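Local coordinates for protein coclaurine N-methyltransferase (Coptis japonica, PDB 6GKV) that transfers a methyl group from S-adenosyl-L-methionine to the ring nitrogen of coclaurine and related tetrahydroisoquinolines in alkaloid biosynthesis, at residues His227-Tyr237 / Met256-Phe264; Lys146-Val157 / Asn174-Ile182. All coordinates share one frame; numbering follows the deposited sequence.

Contact 1 of 2, residues His227-Tyr237 / Met256-Phe264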
loop_
_atom_site.group_PDB
_atom_site.type_symbol
_atom_site.label_atom_id
_atom_site.label_comp_id
_atom_site.label_asym_id
_atom_site.label_seq_id
_atom_site.Cartn_x
_atom_site.Cartn_y
_atom_site.Cartn_z
ATOM N N HIS A 227 4.992 12.687 5.171
ATOM C CA HIS A 227 4.445 13.376 4.022
ATOM C C HIS A 227 2.952 13.465 4.167
ATOM O O HIS A 227 2.327 12.544 4.668
ATOM C CB HIS A 227 4.785 12.669 2.722
ATOM C CG HIS A 227 4.263 11.272 2.639
ATOM N ND1 HIS A 227 3.079 10.961 2.005
ATOM C CD2 HIS A 227 4.770 10.100 3.088
ATOM C CE1 HIS A 227 2.881 9.655 2.065
ATOM N NE2 HIS A 227 3.892 9.108 2.715
ATOM N N ILE A 228 2.372 14.572 3.741
ATOM C CA ILE A 228 0.935 14.641 3.734
ATOM C C ILE A 228 0.495 13.730 2.587
ATOM O O ILE A 228 1.302 13.420 1.712
ATOM C CB ILE A 228 0.439 16.094 3.580
ATOM C CG1 ILE A 228 1.117 16.771 2.390
ATOM C CG2 ILE A 228 0.773 16.867 4.841
ATOM C CD1 ILE A 228 0.436 16.539 1.076
ATOM N N CYS A 229 -0.760 13.284 2.591
ATOM C CA CYS A 229 -1.228 12.369 1.551
ATOM C C CYS A 229 -2.733 12.420 1.399
ATOM O O CYS A 229 -3.421 13.072 2.202
ATOM C CB CYS A 229 -0.806 10.947 1.881
ATOM S SG CYS A 229 -1.646 10.353 3.351
ATOM N N HIS A 230 -3.246 11.765 0.357
ATOM C CA HIS A 230 -4.619 11.302 0.412
ATOM C C HIS A 230 -4.595 9.801 0.690
ATOM O O HIS A 230 -3.716 9.086 0.206
ATOM C CB HIS A 230 -5.398 11.586 -0.867
ATOM C CG HIS A 230 -6.816 11.104 -0.790
ATOM N ND1 HIS A 230 -7.197 9.850 -1.211
ATOM C CD2 HIS A 230 -7.927 11.686 -0.265
ATOM C CE1 HIS A 230 -8.497 9.696 -0.990
ATOM N NE2 HIS A 230 -8.959 10.793 -0.418
ATOM N N LYS A 231 -5.553 9.313 1.458
ATOM C CA LYS A 231 -5.463 7.933 1.943
ATOM C C LYS A 231 -5.426 6.898 0.814
ATOM O O LYS A 231 -4.838 5.838 0.965
ATOM C CB LYS A 231 -6.617 7.624 2.890
ATOM C CG LYS A 231 -7.995 7.450 2.240
ATOM C CD LYS A 231 -8.976 6.920 3.300
ATOM C CE LYS A 231 -10.430 7.118 2.914
ATOM N NZ LYS A 231 -11.316 7.028 4.111
ATOM N N THR A 232 -5.976 7.229 -0.347
ATOM C CA THR A 232 -6.099 6.233 -1.416
ATOM C C THR A 232 -5.391 6.559 -2.731
ATOM O O THR A 232 -4.627 5.735 -3.245
ATOM C CB THR A 232 -7.556 6.016 -1.713
ATOM O OG1 THR A 232 -8.198 5.666 -0.489
ATOM C CG2 THR A 232 -7.750 4.928 -2.757
ATOM N N PHE A 233 -5.654 7.740 -3.293
ATOM C CA PHE A 233 -5.073 8.050 -4.592
ATOM C C PHE A 233 -3.904 9.021 -4.491
ATOM O O PHE A 233 -3.603 9.558 -3.424
ATOM C CB PHE A 233 -6.143 8.561 -5.588
ATOM C CG PHE A 233 -6.989 9.728 -5.102
ATOM C CD1 PHE A 233 -6.529 11.034 -5.196
ATOM C CD2 PHE A 233 -8.291 9.522 -4.647
ATOM C CE1 PHE A 233 -7.318 12.105 -4.786
ATOM C CE2 PHE A 233 -9.088 10.598 -4.240
ATOM C CZ PHE A 233 -8.593 11.884 -4.306
ATOM N N ALA A 234 -3.198 9.191 -5.596
ATOM C CA ALA A 234 -2.036 10.063 -5.607
ATOM C C ALA A 234 -2.121 10.941 -6.840
ATOM O O ALA A 234 -2.751 10.550 -7.833
ATOM C CB ALA A 234 -0.740 9.250 -5.593
ATOM N N TYR A 235 -1.511 12.125 -6.790
ATOM C CA TYR A 235 -1.574 13.010 -7.959
ATOM C C TYR A 235 -0.641 14.209 -7.930
ATOM O O TYR A 235 -0.364 14.801 -6.870
ATOM C CB TYR A 235 -3.013 13.506 -8.176
ATOM C CG TYR A 235 -3.666 14.220 -6.999
ATOM C CD1 TYR A 235 -4.063 13.525 -5.864
ATOM C CD2 TYR A 235 -3.930 15.585 -7.051
ATOM C CE1 TYR A 235 -4.681 14.173 -4.795
ATOM C CE2 TYR A 235 -4.540 16.239 -5.995
ATOM C CZ TYR A 235 -4.922 15.521 -4.871
ATOM O OH TYR A 235 -5.533 16.159 -3.823
ATOM N N HIS A 236 -0.131 14.536 -9.115
ATOM C CA HIS A 236 0.512 15.831 -9.358
ATOM C C HIS A 236 -0.476 16.930 -8.967
ATOM O O HIS A 236 -1.665 16.831 -9.309
ATOM C CB HIS A 236 0.897 16.010 -10.832
ATOM C CG HIS A 236 2.044 15.165 -11.297
ATOM N ND1 HIS A 236 3.361 15.467 -11.002
ATOM C CD2 HIS A 236 2.083 14.078 -12.106
ATOM C CE1 HIS A 236 4.154 14.581 -11.577
ATOM N NE2 HIS A 236 3.405 13.724 -12.256
ATOM N N TYR A 237 -0.031 17.968 -8.256
ATOM C CA TYR A 237 -0.968 19.061 -7.959
ATOM C C TYR A 237 -1.054 19.965 -9.192
ATOM O O TYR A 237 -0.430 21.016 -9.245
ATOM C CB TYR A 237 -0.587 19.824 -6.656
ATOM C CG TYR A 237 -1.851 20.140 -5.864
ATOM C CD1 TYR A 237 -2.885 19.224 -5.896
ATOM C CD2 TYR A 237 -2.011 21.288 -5.059
ATOM C CE1 TYR A 237 -4.053 19.426 -5.256
ATOM C CE2 TYR A 237 -3.232 21.484 -4.346
ATOM C CZ TYR A 237 -4.240 20.541 -4.469
ATOM O OH TYR A 237 -5.473 20.624 -3.852
ATOM N N MET A 256 4.219 20.727 -6.502
ATOM C CA MET A 256 3.605 19.884 -5.476
ATOM C C MET A 256 3.062 18.576 -6.013
ATOM O O MET A 256 2.465 18.538 -7.093
ATOM C CB MET A 256 2.476 20.638 -4.768
ATOM C CG MET A 256 2.961 21.579 -3.676
ATOM S SD MET A 256 3.116 20.698 -2.112
ATOM C CE MET A 256 1.756 19.591 -2.318
ATOM N N ILE A 257 3.284 17.514 -5.248
ATOM C CA ILE A 257 2.666 16.204 -5.480
ATOM C C ILE A 257 1.908 15.774 -4.219
ATOM O O ILE A 257 2.376 15.988 -3.092
ATOM C CB ILE A 257 3.707 15.119 -5.852
ATOM C CG1 ILE A 257 4.086 15.205 -7.324
ATOM C CG2 ILE A 257 3.159 13.751 -5.645
ATOM C CD1 ILE A 257 5.182 14.229 -7.704
ATOM N N ILE A 258 0.709 15.229 -4.407
ATOM C CA ILE A 258 -0.005 14.607 -3.291
ATOM C C ILE A 258 0.090 13.090 -3.407
ATOM O O ILE A 258 -0.587 12.488 -4.258
ATOM C CB ILE A 258 -1.488 15.016 -3.248
ATOM C CG1 ILE A 258 -1.610 16.535 -3.334
ATOM C CG2 ILE A 258 -2.157 14.455 -1.989
ATOM C CD1 ILE A 258 -1.000 17.256 -2.149
ATOM N N PRO A 259 0.956 12.469 -2.587
ATOM C CA PRO A 259 1.067 11.003 -2.660
ATOM C C PRO A 259 -0.122 10.290 -1.990
ATOM O O PRO A 259 -0.822 10.865 -1.164
ATOM C CB PRO A 259 2.398 10.697 -1.918
ATOM C CG PRO A 259 2.955 12.047 -1.436
ATOM C CD PRO A 259 1.814 13.050 -1.528
ATOM N N SER A 260 -0.373 9.052 -2.379
ATOM C CA SER A 260 -1.212 8.158 -1.576
ATOM C C SER A 260 -0.508 7.864 -0.281
ATOM O O SER A 260 0.717 7.990 -0.187
ATOM C CB SER A 260 -1.472 6.854 -2.311
ATOM O OG SER A 260 -0.217 6.301 -2.677
ATOM N N ALA A 261 -1.269 7.447 0.717
ATOM C CA ALA A 261 -0.653 7.019 1.966
ATOM C C ALA A 261 0.275 5.823 1.725
ATOM O O ALA A 261 1.250 5.646 2.447
ATOM C CB ALA A 261 -1.710 6.690 3.000
ATOM N N SER A 262 -0.015 5.035 0.688
ATOM C CA SER A 262 0.770 3.837 0.333
ATOM C C SER A 262 1.984 4.079 -0.553
ATOM O O SER A 262 2.630 3.121 -0.973
ATOM C CB SER A 262 -0.117 2.841 -0.409
ATOM O OG SER A 262 -0.327 3.309 -1.744
ATOM N N PHE A 263 2.276 5.337 -0.861
ATOM C CA PHE A 263 3.049 5.655 -2.068
ATOM C C PHE A 263 4.499 5.179 -2.019
ATOM O O PHE A 263 4.997 4.580 -2.973
ATOM C CB PHE A 263 3.011 7.181 -2.357
ATOM C CG PHE A 263 3.177 7.515 -3.823
ATOM C CD1 PHE A 263 2.215 7.120 -4.744
ATOM C CD2 PHE A 263 4.281 8.208 -4.279
ATOM C CE1 PHE A 263 2.362 7.417 -6.099
ATOM C CE2 PHE A 263 4.448 8.512 -5.644
ATOM C CZ PHE A 263 3.506 8.108 -6.550
ATOM N N PHE A 264 5.168 5.416 -0.902
ATOM C CA PHE A 264 6.579 5.128 -0.829
ATOM C C PHE A 264 6.829 3.676 -0.505
ATOM O O PHE A 264 7.964 3.219 -0.532
ATOM C CB PHE A 264 7.224 6.067 0.169
ATOM C CG PHE A 264 7.063 7.500 -0.221
ATOM C CD1 PHE A 264 7.665 7.977 -1.373
ATOM C CD2 PHE A 264 6.276 8.363 0.524
ATOM C CE1 PHE A 264 7.507 9.307 -1.777
ATOM C CE2 PHE A 264 6.116 9.687 0.133
ATOM C CZ PHE A 264 6.730 10.159 -1.025
HETATM O O HOH W 1 -3.032 4.471 -0.153
HETATM O O HOH W 2 2.169 21.856 -7.959
#

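Contact 2 of 2, residues Lys146-Val157 / Asn174-Ile182. With SAH (S-adenosyl-L-homocysteine), chain C.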
loop_
_atom_site.group_PDB
_atom_site.type_symbol
_atom_site.label_atom_id
_atom_site.label_comp_id
_atom_site.label_asym_id
_atom_site.label_seq_id
_atom_site.Cartn_x
_atom_site.Cartn_y
_atom_site.Cartn_z
ATOM N N LYS A 146 21.854 15.878 24.287
ATOM C CA LYS A 146 23.079 16.685 24.237
ATOM C C LYS A 146 24.242 16.018 23.510
ATOM O O LYS A 146 25.172 16.692 23.062
ATOM C CB LYS A 146 23.536 17.040 25.652
ATOM C CG LYS A 146 22.458 17.644 26.518
ATOM C CD LYS A 146 22.967 17.905 27.933
ATOM C CE LYS A 146 23.930 19.071 27.980
ATOM N NZ LYS A 146 24.259 19.441 29.383
ATOM N N ASN A 147 24.202 14.695 23.416
ATOM C CA ASN A 147 25.299 13.962 22.803
ATOM C C ASN A 147 24.921 13.455 21.426
ATOM O O ASN A 147 25.567 12.563 20.871
ATOM C CB ASN A 147 25.736 12.821 23.708
ATOM C CG ASN A 147 26.331 13.323 24.998
ATOM O OD1 ASN A 147 25.838 13.011 26.081
ATOM N ND2 ASN A 147 27.386 14.131 24.892
ATOM N N CYS A 148 23.850 14.032 20.892
ATOM C CA CYS A 148 23.565 13.956 19.473
ATOM C C CYS A 148 24.322 15.074 18.759
ATOM O O CYS A 148 24.764 16.028 19.389
ATOM C CB CYS A 148 22.064 14.065 19.202
ATOM S SG CYS A 148 21.149 12.523 19.476
ATOM N N ARG A 149 24.477 14.940 17.446
ATOM C CA ARG A 149 25.111 15.969 16.630
ATOM C C ARG A 149 24.237 16.170 15.403
ATOM O O ARG A 149 24.427 15.555 14.353
ATOM C CB ARG A 149 26.559 15.560 16.310
ATOM C CG ARG A 149 27.275 16.186 15.117
ATOM C CD ARG A 149 28.465 15.276 14.704
ATOM N NE ARG A 149 28.185 13.841 14.874
ATOM C CZ ARG A 149 28.531 13.099 15.933
ATOM N NH1 ARG A 149 29.187 13.641 16.954
ATOM N NH2 ARG A 149 28.204 11.811 15.983
ATOM N N VAL A 150 23.231 17.018 15.579
ATOM C CA VAL A 150 22.224 17.191 14.559
ATOM C C VAL A 150 22.795 17.981 13.407
ATOM O O VAL A 150 23.548 18.939 13.616
ATOM C CB VAL A 150 20.971 17.882 15.125
ATOM C CG1 VAL A 150 20.353 17.024 16.179
ATOM C CG2 VAL A 150 21.344 19.209 15.735
ATOM N N THR A 151 22.453 17.564 12.191
ATOM C CA THR A 151 22.845 18.296 10.988
ATOM C C THR A 151 21.635 18.701 10.139
ATOM O O THR A 151 20.874 17.855 9.669
ATOM C CB THR A 151 23.806 17.470 10.122
ATOM O OG1 THR A 151 24.861 16.929 10.942
ATOM C CG2 THR A 151 24.379 18.341 9.003
ATOM N N ALA A 152 21.453 20.000 9.940
ATOM C CA ALA A 152 20.301 20.482 9.191
ATOM C C ALA A 152 20.679 20.823 7.749
ATOM O O ALA A 152 21.710 21.427 7.514
ATOM C CB ALA A 152 19.701 21.689 9.889
ATOM N N VAL A 153 19.858 20.434 6.777
ATOM C CA VAL A 153 20.165 20.776 5.387
ATOM C C VAL A 153 19.067 21.583 4.698
ATOM O O VAL A 153 17.922 21.152 4.630
ATOM C CB VAL A 153 20.429 19.528 4.541
ATOM C CG1 VAL A 153 20.830 19.941 3.139
ATOM C CG2 VAL A 153 21.515 18.697 5.167
ATOM N N THR A 154 19.442 22.743 4.164
ATOM C CA THR A 154 18.502 23.661 3.527
ATOM C C THR A 154 19.088 24.281 2.270
ATOM O O THR A 154 20.286 24.444 2.185
ATOM C CB THR A 154 18.122 24.802 4.460
ATOM O OG1 THR A 154 17.826 24.281 5.756
ATOM C CG2 THR A 154 16.913 25.479 3.938
ATOM N N ASN A 155 18.247 24.641 1.303
ATOM C CA ASN A 155 18.697 25.448 0.171
ATOM C C ASN A 155 18.233 26.898 0.313
ATOM O O ASN A 155 18.226 27.666 -0.655
ATOM C CB ASN A 155 18.194 24.855 -1.144
ATOM C CG ASN A 155 16.679 24.884 -1.261
ATOM O OD1 ASN A 155 15.962 25.002 -0.262
ATOM N ND2 ASN A 155 16.183 24.758 -2.488
ATOM N N SER A 156 17.858 27.259 1.536
ATOM C CA SER A 156 17.242 28.550 1.837
ATOM C C SER A 156 18.131 29.387 2.756
ATOM O O SER A 156 18.278 29.087 3.940
ATOM C CB SER A 156 15.852 28.328 2.463
ATOM O OG SER A 156 15.352 29.483 3.100
ATOM N N VAL A 157 18.733 30.433 2.193
ATOM C CA VAL A 157 19.656 31.296 2.931
ATOM C C VAL A 157 19.020 31.898 4.174
ATOM O O VAL A 157 19.715 32.244 5.125
ATOM C CB VAL A 157 20.180 32.439 2.051
ATOM C CG1 VAL A 157 20.988 31.887 0.887
ATOM C CG2 VAL A 157 19.022 33.292 1.551
ATOM N N ASN A 174 25.527 20.945 19.460
ATOM C CA ASN A 174 25.233 19.944 18.440
ATOM C C ASN A 174 24.937 20.457 17.046
ATOM O O ASN A 174 25.348 19.847 16.056
ATOM C CB ASN A 174 24.044 19.119 18.897
ATOM C CG ASN A 174 23.980 18.997 20.391
ATOM O OD1 ASN A 174 22.944 19.272 20.993
ATOM N ND2 ASN A 174 25.085 18.571 21.008
ATOM N N VAL A 175 24.215 21.566 16.967
ATOM C CA VAL A 175 23.643 21.977 15.698
ATOM C C VAL A 175 24.691 22.416 14.699
ATOM O O VAL A 175 25.535 23.254 14.987
ATOM C CB VAL A 175 22.642 23.118 15.864
ATOM C CG1 VAL A 175 22.017 23.443 14.517
ATOM C CG2 VAL A 175 21.586 22.741 16.879
ATOM N N GLU A 176 24.599 21.824 13.518
ATOM C CA GLU A 176 25.382 22.207 12.362
ATOM C C GLU A 176 24.420 22.355 11.178
ATOM O O GLU A 176 23.517 21.528 11.020
ATOM C CB GLU A 176 26.456 21.160 12.093
ATOM C CG GLU A 176 26.984 21.142 10.682
ATOM C CD GLU A 176 27.906 19.967 10.439
ATOM O OE1 GLU A 176 28.341 19.340 11.427
ATOM O OE2 GLU A 176 28.191 19.671 9.262
ATOM N N VAL A 177 24.574 23.404 10.371
ATOM C CA VAL A 177 23.653 23.626 9.255
ATOM C C VAL A 177 24.356 23.807 7.914
ATOM O O VAL A 177 25.297 24.595 7.795
ATOM C CB VAL A 177 22.770 24.860 9.491
ATOM C CG1 VAL A 177 21.690 24.950 8.419
ATOM C CG2 VAL A 177 22.151 24.818 10.873
ATOM N N LYS A 178 23.876 23.092 6.900
ATOM C CA LYS A 178 24.485 23.112 5.568
ATOM C C LYS A 178 23.545 23.706 4.523
ATOM O O LYS A 178 22.370 23.338 4.475
ATOM C CB LYS A 178 24.881 21.693 5.128
ATOM C CG LYS A 178 25.688 20.888 6.131
ATOM C CD LYS A 178 26.184 19.587 5.487
ATOM C CE LYS A 178 27.258 18.899 6.325
ATOM N NZ LYS A 178 28.328 19.843 6.767
ATOM N N LEU A 179 24.057 24.592 3.667
ATOM C CA LEU A 179 23.229 25.141 2.597
ATOM C C LEU A 179 23.448 24.393 1.274
ATOM O O LEU A 179 24.509 24.512 0.655
ATOM C CB LEU A 179 23.503 26.632 2.424
ATOM C CG LEU A 179 22.476 27.456 1.643
ATOM C CD1 LEU A 179 21.239 27.784 2.485
ATOM C CD2 LEU A 179 23.146 28.706 1.134
ATOM N N ALA A 180 22.443 23.624 0.845
ATOM C CA ALA A 180 22.572 22.754 -0.331
ATOM C C ALA A 180 21.249 22.473 -1.036
ATOM O O ALA A 180 20.200 22.422 -0.400
ATOM C CB ALA A 180 23.216 21.429 0.065
ATOM N N ASP A 181 21.308 22.290 -2.355
ATOM C CA ASP A 181 20.171 21.775 -3.105
ATOM C C ASP A 181 20.220 20.255 -2.954
ATOM O O ASP A 181 21.161 19.605 -3.404
ATOM C CB ASP A 181 20.215 22.211 -4.576
ATOM C CG ASP A 181 19.047 21.661 -5.404
ATOM O OD1 ASP A 181 17.985 21.336 -4.835
ATOM O OD2 ASP A 181 19.183 21.560 -6.640
ATOM N N ILE A 182 19.223 19.693 -2.284
ATOM C CA ILE A 182 19.208 18.265 -2.019
ATOM C C ILE A 182 19.073 17.500 -3.339
ATOM O O ILE A 182 19.544 16.365 -3.459
ATOM C CB ILE A 182 18.081 17.915 -1.024
ATOM C CG1 ILE A 182 18.344 18.640 0.297
ATOM C CG2 ILE A 182 17.980 16.405 -0.790
ATOM C CD1 ILE A 182 17.254 18.472 1.340
HETATM N N SAH C . 10.825 20.407 7.507
HETATM C CA SAH C . 10.451 21.749 7.932
HETATM C CB SAH C . 9.821 22.527 6.785
HETATM C CG SAH C . 8.999 21.707 5.794
HETATM S SD SAH C . 8.511 22.711 4.364
HETATM C C SAH C . 9.487 21.720 9.108
HETATM O O SAH C . 8.911 20.662 9.362
HETATM O OXT SAH C . 9.269 22.729 9.801
HETATM C "C5'" SAH C . 9.732 21.948 3.260
HETATM C "C4'" SAH C . 11.192 22.261 3.610
HETATM O "O4'" SAH C . 12.067 21.662 2.667
HETATM C "C3'" SAH C . 11.495 23.753 3.596
HETATM O "O3'" SAH C . 12.411 24.038 4.622
HETATM C "C2'" SAH C . 12.203 24.003 2.287
HETATM O "O2'" SAH C . 13.127 25.048 2.464
HETATM C "C1'" SAH C . 12.872 22.652 2.037
HETATM N N9 SAH C . 13.072 22.352 0.601
HETATM C C8 SAH C . 12.144 22.379 -0.419
HETATM N N7 SAH C . 12.767 22.033 -1.575
HETATM C C5 SAH C . 14.080 21.787 -1.309
HETATM C C6 SAH C . 15.166 21.411 -2.108
HETATM N N6 SAH C . 15.023 21.217 -3.422
HETATM N N1 SAH C . 16.408 21.241 -1.524
HETATM C C2 SAH C . 16.572 21.448 -0.165
HETATM N N3 SAH C . 15.498 21.818 0.618
HETATM C C4 SAH C . 14.276 21.987 0.053
#

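Contact 1 of 2, residues His227-Tyr237 / Met256-Phe264
With chi1 at 60°, the imidazole of His-227 is folded between its own backbone N and carbonyl carbon, which brings one ring face over Phe-264. The phenyl answers edge-on: CE2 lies over the centre of the imidazole, the centroids are 4.6 Å apart and the planes stand at 85°, a T-shaped stack. The rotation of the imidazole is further fixed by a hydrogen bond from ND1 to Ile-228 O (3.0 Å), the donor standing above the carbonyl plane, while Pro-259 CG packs obliquely against ND1. Were an alanine here, the edge of Phe-264 would be likely to lose its aromatic face and Ile-228 O its side-chain donor, with a gap opened beside Pro-259.

Tyr-235 is also turned back over its backbone, and its ring lies alongside Ile-258, whose CB sits 3.9 Å from the ring centroid and 20° off the normal, a CH-pi contact. From the same isoleucine, CD1 reaches Ile-228 CD1 at 3.6 Å, and CG1 approaches Tyr-237 CD1. Ile-258 also touches the bound N-methylheliamine, so this packing backs a wall of the substrate pocket.

The backbones form a short antiparallel ladder. Tyr-235 and Ile-258 are a hydrogen-bonded pair with both N-to-O distances at 2.7 Å, and Tyr-237 N continues it to Met-256 O. At Pro-259 the pairing passes to the end of strand 221-230: His-230 N donates to Pro-259 O (3.0 Å) and His-230 O accepts from Ala-261 N, just as the chain enters the type I turn Ser-260 to Phe-263.

Strand 221-230 pairs with strand 342-350 through His-227 to Ser-345 and Cys-229 to Met-343; Trp-342 bonds Tyr-235 OH. Helices 21-39 and 44-58 pack on the two-stranded ladder, and Tyr-44 of the second subunit touches Lys-231 and Ala-261.

Contact 2 of 2, residues Lys146-Val157 / Asn174-Ile182
Val-150 to Thr-154 and Glu-176 to Ala-180 are joined by five backbone hydrogen bonds, the pattern of parallel strands; the axes of strands 149-154 and 176-179 come within 4.6 Å, 22° apart. The middle bonds are nearly straight: Lys-178 N to Ala-152 O measures 2.8 Å at 173°. Before the ladder, Asn-174 ND2 gives a weak bond to Lys-146 O.

Among charged groups, Lys-178 NZ meets Glu-176 OE2 in a salt bridge along one strand, with the lysine tail bent at its last torsion and its CE 4.0 Å from Thr-151 CG2, the two side chains crossing at a slant.

Apolar packing links Val-150 CG2 to Val-175 CG2 (3.7 Å). Val-153 CG1, anti to the backbone N (chi1 -176°), reaches Ile-182 CG1 at 4.0 Å.

At the C-terminal ends lies the adenine of S-adenosyl-L-homocysteine. Its N6 donates to Asp-181 OD1 (3.3 Å). Ile-182 N makes a weak bond to the adenine N1, while Ile-182 CG1 and CD1 press on C2.

The pair belongs to a right-handed beta-alpha-beta crossover of the Rossmann-like methyltransferase fold: helix 157-168 covers Val-175 and Val-177, helix 136-143 packs on Val-150 and Ala-152, and strand 126-130 flanks strand 149-154, while strand 176-179 lies outermost.

Overall arrangement
Both contacts reach the same seven-stranded mixed sheet, but on opposite sides of the chain's centre: their own centres are 27 Å apart, and their nearest atoms about 13 Å. Contact 2 closes first along the chain and includes the edge strand 176-179, whereas contact 1 runs from the end of strand 221-230 into the small two-stranded pair 235-236/257-258. They border different ligands. Contact 2 holds the adenine end of S-adenosyl-L-homocysteine; contact 1 lies nearer the methylated product, the side chain of Ile-258 being about 4 Å from N-methylheliamine, whereas that of Asn-155 is about 12 Å from it. This division is consistent with methyl transfer from the cofactor site to the alkaloid site.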